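Local atomic coordinates of transcriptional regulator, LacI family (Lactobacillus brevis, PDB entry 3JY6), a protein that probably binds cis-regulatory DNA as a LacI-family transcription regulator, through a domain absent from this construct, with a periplasmic-binding-protein-like core that probably senses a small ligand. Residues 99-104 with 244-249; 240-245 with 261-266. All coordinates share one frame; numbering follows the deposited sequence.

Contact 1 of 2, residues 99-104 with 244-249; sequences PWPQVV and AEIMLR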
loop_
_atom_site.group_PDB
_atom_site.type_symbol
_atom_site.label_atom_id
_atom_site.label_comp_id
_atom_site.label_asym_id
_atom_site.label_seq_id
_atom_site.Cartn_x
_atom_site.Cartn_y
_atom_site.Cartn_z
ATOM N N PRO A 99 19.901 -21.321 -3.619
ATOM C CA PRO A 99 20.552 -21.956 -2.468
ATOM C C PRO A 99 19.713 -22.055 -1.179
ATOM O O PRO A 99 20.035 -22.838 -0.273
ATOM C CB PRO A 99 21.795 -21.100 -2.272
ATOM C CG PRO A 99 21.280 -19.734 -2.608
ATOM C CD PRO A 99 20.467 -19.980 -3.862
ATOM N N TRP A 100 18.653 -21.266 -1.077
ATOM C CA TRP A 100 17.821 -21.328 0.120
ATOM C C TRP A 100 16.394 -21.702 -0.270
ATOM O O TRP A 100 16.058 -21.711 -1.450
ATOM C CB TRP A 100 17.883 -19.995 0.884
ATOM C CG TRP A 100 17.893 -18.780 0.028
ATOM C CD1 TRP A 100 16.863 -18.305 -0.729
ATOM C CD2 TRP A 100 18.996 -17.885 -0.187
ATOM N NE1 TRP A 100 17.251 -17.161 -1.393
ATOM C CE2 TRP A 100 18.546 -16.871 -1.061
ATOM C CE3 TRP A 100 20.300 -17.811 0.314
ATOM C CZ2 TRP A 100 19.376 -15.830 -1.494
ATOM C CZ3 TRP A 100 21.124 -16.772 -0.113
ATOM C CH2 TRP A 100 20.649 -15.782 -0.990
ATOM N N PRO A 101 15.544 -22.054 0.707
ATOM C CA PRO A 101 14.165 -22.421 0.355
ATOM C C PRO A 101 13.424 -21.241 -0.275
ATOM O O PRO A 101 13.723 -20.085 0.029
ATOM C CB PRO A 101 13.548 -22.811 1.701
ATOM C CG PRO A 101 14.746 -23.183 2.569
ATOM C CD PRO A 101 15.779 -22.167 2.162
ATOM N N GLN A 102 12.456 -21.532 -1.138
ATOM C CA GLN A 102 11.680 -20.482 -1.792
ATOM C C GLN A 102 10.181 -20.702 -1.768
ATOM O O GLN A 102 9.701 -21.829 -1.775
ATOM C CB GLN A 102 12.035 -20.360 -3.261
ATOM C CG GLN A 102 13.420 -19.939 -3.611
ATOM C CD GLN A 102 13.600 -20.048 -5.096
ATOM O OE1 GLN A 102 13.622 -21.155 -5.650
ATOM N NE2 GLN A 102 13.688 -18.904 -5.767
ATOM N N VAL A 103 9.456 -19.591 -1.796
ATOM C CA VAL A 103 8.008 -19.592 -1.837
ATOM C C VAL A 103 7.664 -18.811 -3.102
ATOM O O VAL A 103 7.972 -17.619 -3.227
ATOM C CB VAL A 103 7.404 -18.899 -0.594
ATOM C CG1 VAL A 103 5.860 -18.879 -0.697
ATOM C CG2 VAL A 103 7.840 -19.643 0.665
ATOM N N VAL A 104 7.034 -19.491 -4.052
ATOM C CA VAL A 104 6.688 -18.857 -5.308
ATOM C C VAL A 104 5.276 -19.176 -5.793
ATOM O O VAL A 104 4.581 -20.041 -5.252
ATOM C CB VAL A 104 7.670 -19.287 -6.431
ATOM C CG1 VAL A 104 9.110 -19.067 -6.002
ATOM C CG2 VAL A 104 7.441 -20.755 -6.786
ATOM N N ALA A 244 7.118 -17.530 6.335
ATOM C CA ALA A 244 7.415 -17.387 7.761
ATOM C C ALA A 244 7.424 -18.772 8.426
ATOM O O ALA A 244 8.174 -19.011 9.372
ATOM C CB ALA A 244 6.392 -16.490 8.445
ATOM N N GLU A 245 6.587 -19.681 7.938
ATOM C CA GLU A 245 6.549 -21.037 8.486
ATOM C C GLU A 245 7.883 -21.733 8.207
ATOM O O GLU A 245 8.416 -22.455 9.047
ATOM C CB GLU A 245 5.400 -21.844 7.866
ATOM C CG GLU A 245 4.008 -21.444 8.361
ATOM C CD GLU A 245 3.704 -21.965 9.758
ATOM O OE1 GLU A 245 4.620 -22.521 10.398
ATOM O OE2 GLU A 245 2.544 -21.814 10.219
ATOM N N ILE A 246 8.427 -21.497 7.022
ATOM C CA ILE A 246 9.700 -22.094 6.649
ATOM C C ILE A 246 10.805 -21.501 7.531
ATOM O O ILE A 246 11.663 -22.219 8.039
ATOM C CB ILE A 246 10.008 -21.821 5.147
ATOM C CG1 ILE A 246 8.993 -22.563 4.261
ATOM C CG2 ILE A 246 11.414 -22.258 4.822
ATOM C CD1 ILE A 246 9.137 -22.270 2.778
ATOM N N MET A 247 10.768 -20.185 7.723
ATOM C CA MET A 247 11.770 -19.512 8.543
ATOM C C MET A 247 11.799 -20.093 9.953
ATOM O O MET A 247 12.864 -20.401 10.486
ATOM C CB MET A 247 11.488 -18.005 8.595
ATOM C CG MET A 247 12.403 -17.164 9.532
ATOM S SD MET A 247 14.156 -17.260 9.125
ATOM C CE MET A 247 14.858 -16.726 10.367
ATOM N N LEU A 248 10.629 -20.249 10.558
ATOM C CA LEU A 248 10.562 -20.797 11.902
ATOM C C LEU A 248 11.162 -22.205 11.944
ATOM O O LEU A 248 11.698 -22.619 12.964
ATOM C CB LEU A 248 9.116 -20.834 12.380
ATOM C CG LEU A 248 8.461 -19.465 12.579
ATOM C CD1 LEU A 248 7.036 -19.658 13.078
ATOM C CD2 LEU A 248 9.261 -18.650 13.587
ATOM N N ARG A 249 11.063 -22.935 10.836
ATOM C CA ARG A 249 11.621 -24.281 10.772
ATOM C C ARG A 249 13.141 -24.188 10.749
ATOM O O ARG A 249 13.828 -25.019 11.343
ATOM C CB ARG A 249 11.108 -25.027 9.534
ATOM C CG ARG A 249 9.702 -25.586 9.687
ATOM C CD ARG A 249 9.168 -26.094 8.362
ATOM N NE ARG A 249 10.010 -27.146 7.778
ATOM C CZ ARG A 249 9.950 -27.502 6.497
ATOM N NH1 ARG A 249 9.098 -26.888 5.686
ATOM N NH2 ARG A 249 10.730 -28.461 6.023
#
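Ile-246 meets residues 99-104 with two different methyl groups, each set against its own residue: CG2 on Pro-101 and CD1 on Val-103. This is helix-on-sheet packing in a periplasmic-binding-protein-like fold, with helix 236-251 lying against strand 102-104 of the six-stranded parallel sheet. No hydrogen bond crosses the contact, and the fit is purely apolar. On the Pro-101 side, Ile-246 CG2 lies 3.8 Å from Pro-101 CB and 4.1 Å from Pro-101 CG, so the methyl rests on two neighbouring ring carbons. At the other end, Ile-246 CD1 comes to 3.6 Å from Val-103 CG2, one methyl against another. The isoleucine reaches both because CG2 stands opposite its backbone N while the longer branch leaves beside that N (chi1 -67°), then runs out extended (chi2 175°) to carry CD1 toward the valine. The proline and the valine each run alongside the isoleucine, antiparallel to it, instead of meeting it head on. Pro-101 and Ile-246 are also where the two backbones come nearest, with 7.7 Å from Pro-101 CA to Ile-246 CA. All three touching residues are buried.

One step out, the same isoleucine also touches Val-89 of strand 88-91, and Pro-101 touches Val-256, which extends the apolar patch. The strand residues are fixed through their backbones: Pro-101 and Val-103 both bond to Ser-90, while Gln-102 bonds to Glu-259 and Met-261 on the opposite flank. With its backbone held in this way, Val-103 offers the helix one branch: CG2 lies beside the backbone N and makes the touch, whereas Val-103 CG1 stays 5.9 Å from Ile-246 CD1.

Contact 2 of 2, residues 240-245 with 261-266; sequences GASSAE and MVIPAK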
loop_
_atom_site.group_PDB
_atom_site.type_symbol
_atom_site.label_atom_id
_atom_site.label_comp_id
_atom_site.label_asym_id
_atom_site.label_seq_id
_atom_site.Cartn_x
_atom_site.Cartn_y
_atom_site.Cartn_z
ATOM N N GLY A 240 3.333 -14.938 2.304
ATOM C CA GLY A 240 4.105 -14.381 3.406
ATOM C C GLY A 240 4.076 -15.277 4.638
ATOM O O GLY A 240 5.089 -15.461 5.320
ATOM N N ALA A 241 2.908 -15.844 4.933
ATOM C CA ALA A 241 2.783 -16.738 6.088
ATOM C C ALA A 241 3.527 -18.064 5.844
ATOM O O ALA A 241 4.085 -18.661 6.768
ATOM C CB ALA A 241 1.288 -17.010 6.408
ATOM N N SER A 242 3.528 -18.527 4.599
ATOM C CA SER A 242 4.202 -19.771 4.274
ATOM C C SER A 242 5.705 -19.576 4.383
ATOM O O SER A 242 6.428 -20.469 4.843
ATOM C CB SER A 242 3.835 -20.223 2.860
ATOM O OG SER A 242 2.434 -20.357 2.754
ATOM N N SER A 243 6.179 -18.411 3.962
ATOM C CA SER A 243 7.608 -18.141 4.033
ATOM C C SER A 243 8.038 -17.998 5.485
ATOM O O SER A 243 9.192 -18.313 5.828
ATOM C CB SER A 243 7.989 -16.888 3.234
ATOM O OG SER A 243 7.620 -15.694 3.888
ATOM N N ALA A 244 7.118 -17.530 6.335
ATOM C CA ALA A 244 7.415 -17.387 7.761
ATOM C C ALA A 244 7.424 -18.772 8.426
ATOM O O ALA A 244 8.174 -19.011 9.372
ATOM C CB ALA A 244 6.392 -16.490 8.445
ATOM N N GLU A 245 6.587 -19.681 7.938
ATOM C CA GLU A 245 6.549 -21.037 8.486
ATOM C C GLU A 245 7.883 -21.733 8.207
ATOM O O GLU A 245 8.416 -22.455 9.047
ATOM C CB GLU A 245 5.400 -21.844 7.866
ATOM C CG GLU A 245 4.008 -21.444 8.361
ATOM C CD GLU A 245 3.704 -21.965 9.758
ATOM O OE1 GLU A 245 4.620 -22.521 10.398
ATOM O OE2 GLU A 245 2.544 -21.814 10.219
ATOM N N MET A 261 8.308 -23.925 -2.760
ATOM C CA MET A 261 6.978 -24.260 -2.293
ATOM C C MET A 261 6.081 -23.426 -3.185
ATOM O O MET A 261 6.179 -22.194 -3.201
ATOM C CB MET A 261 6.790 -23.857 -0.829
ATOM C CG MET A 261 5.353 -23.891 -0.350
ATOM S SD MET A 261 5.268 -23.508 1.405
ATOM C CE MET A 261 3.845 -24.534 1.901
ATOM N N VAL A 262 5.226 -24.104 -3.940
ATOM C CA VAL A 262 4.343 -23.416 -4.854
ATOM C C VAL A 262 2.974 -23.119 -4.270
ATOM O O VAL A 262 2.258 -24.021 -3.840
ATOM C CB VAL A 262 4.183 -24.216 -6.172
ATOM C CG1 VAL A 262 3.613 -25.570 -5.877
ATOM C CG2 VAL A 262 3.298 -23.466 -7.153
ATOM N N ILE A 263 2.637 -21.830 -4.245
ATOM C CA ILE A 263 1.348 -21.362 -3.769
ATOM C C ILE A 263 0.606 -20.985 -5.051
ATOM O O ILE A 263 0.840 -19.927 -5.624
ATOM C CB ILE A 263 1.495 -20.113 -2.873
ATOM C CG1 ILE A 263 2.322 -20.450 -1.623
ATOM C CG2 ILE A 263 0.115 -19.587 -2.493
ATOM C CD1 ILE A 263 1.694 -21.474 -0.712
ATOM N N PRO A 264 -0.281 -21.864 -5.535
ATOM C CA PRO A 264 -1.029 -21.573 -6.761
ATOM C C PRO A 264 -1.873 -20.301 -6.706
ATOM O O PRO A 264 -2.573 -20.035 -5.727
ATOM C CB PRO A 264 -1.877 -22.821 -6.946
ATOM C CG PRO A 264 -2.098 -23.280 -5.537
ATOM C CD PRO A 264 -0.736 -23.131 -4.941
ATOM N N ALA A 265 -1.778 -19.503 -7.760
ATOM C CA ALA A 265 -2.559 -18.282 -7.836
ATOM C C ALA A 265 -3.987 -18.715 -8.139
ATOM O O ALA A 265 -4.220 -19.827 -8.620
ATOM C CB ALA A 265 -2.038 -17.381 -8.954
ATOM N N LYS A 266 -4.938 -17.838 -7.855
ATOM C CA LYS A 266 -6.329 -18.138 -8.123
ATOM C C LYS A 266 -6.966 -17.099 -9.041
ATOM O O LYS A 266 -6.874 -15.891 -8.806
ATOM C CB LYS A 266 -7.121 -18.215 -6.811
ATOM C CG LYS A 266 -6.600 -19.239 -5.808
ATOM C CD LYS A 266 -6.365 -20.613 -6.459
ATOM C CE LYS A 266 -5.974 -21.672 -5.432
ATOM N NZ LYS A 266 -4.826 -21.258 -4.563
#
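Ser-242 is the one helix residue that touches 261-266, and it does so with two atoms aimed at two side chains. Here helix 236-251 packs on the outermost strand of the parallel sheet in the periplasmic-binding-protein-like fold. The contacts across are van der Waals: Ser-242 CB lies 3.9 Å from Met-261 SD, and Ser-242 OG lies 3.7 Å from the Ile-263 CD1 methyl. Met-261 is extended as far as SD, CG opposite its backbone N (chi1 167°), which brings the sulfur up to the helix; the chain then bends at chi3.

No hydrogen bond crosses between the two segments. Ser-242 OG bonds back to Leu-238 O one turn earlier, so a buried hydroxyl is satisfied inside its own helix and can lie against a methyl. Ser-243 OG does likewise, 2.9 Å from Gly-240 O and tilted 33° from that carbonyl's plane; Ala-244 N bonds to the same oxygen from the same face. Further along the chain, Lys-266 NZ bonds to Pro-264 O at 2.8 Å.

In the fold, Ala-241 and Ala-244 pack on Ile-32 of helix 20-34, Ser-243 faces Val-89 and Val-91 of strand 88-91, and strand 260-262 edges the sheet beside 102-104, before the chain continues into the antiparallel pairing of 266-268 with 231-233.

Contacts 1 and 2 are successive footings of helix 236-251 on the six-stranded parallel sheet, their centres about 9 Å apart. They overlap at Ala-244 and Glu-245, and their strands, 102-104 and 260-262, are neighbours, joined among others by a probable hydrogen bond from Ile-263 N to Val-104 O. Val-103 touches Ser-243 CA and Ile-263 CG1, joining the two contacts directly. Along the chain strand 102-104 comes first; well over a hundred residues later the helix returns, followed by edge strand 260-262. Late chain elements thus complete a domain begun near the N-terminus, consistent with the interdomain crossings of periplasmic-binding-protein folds.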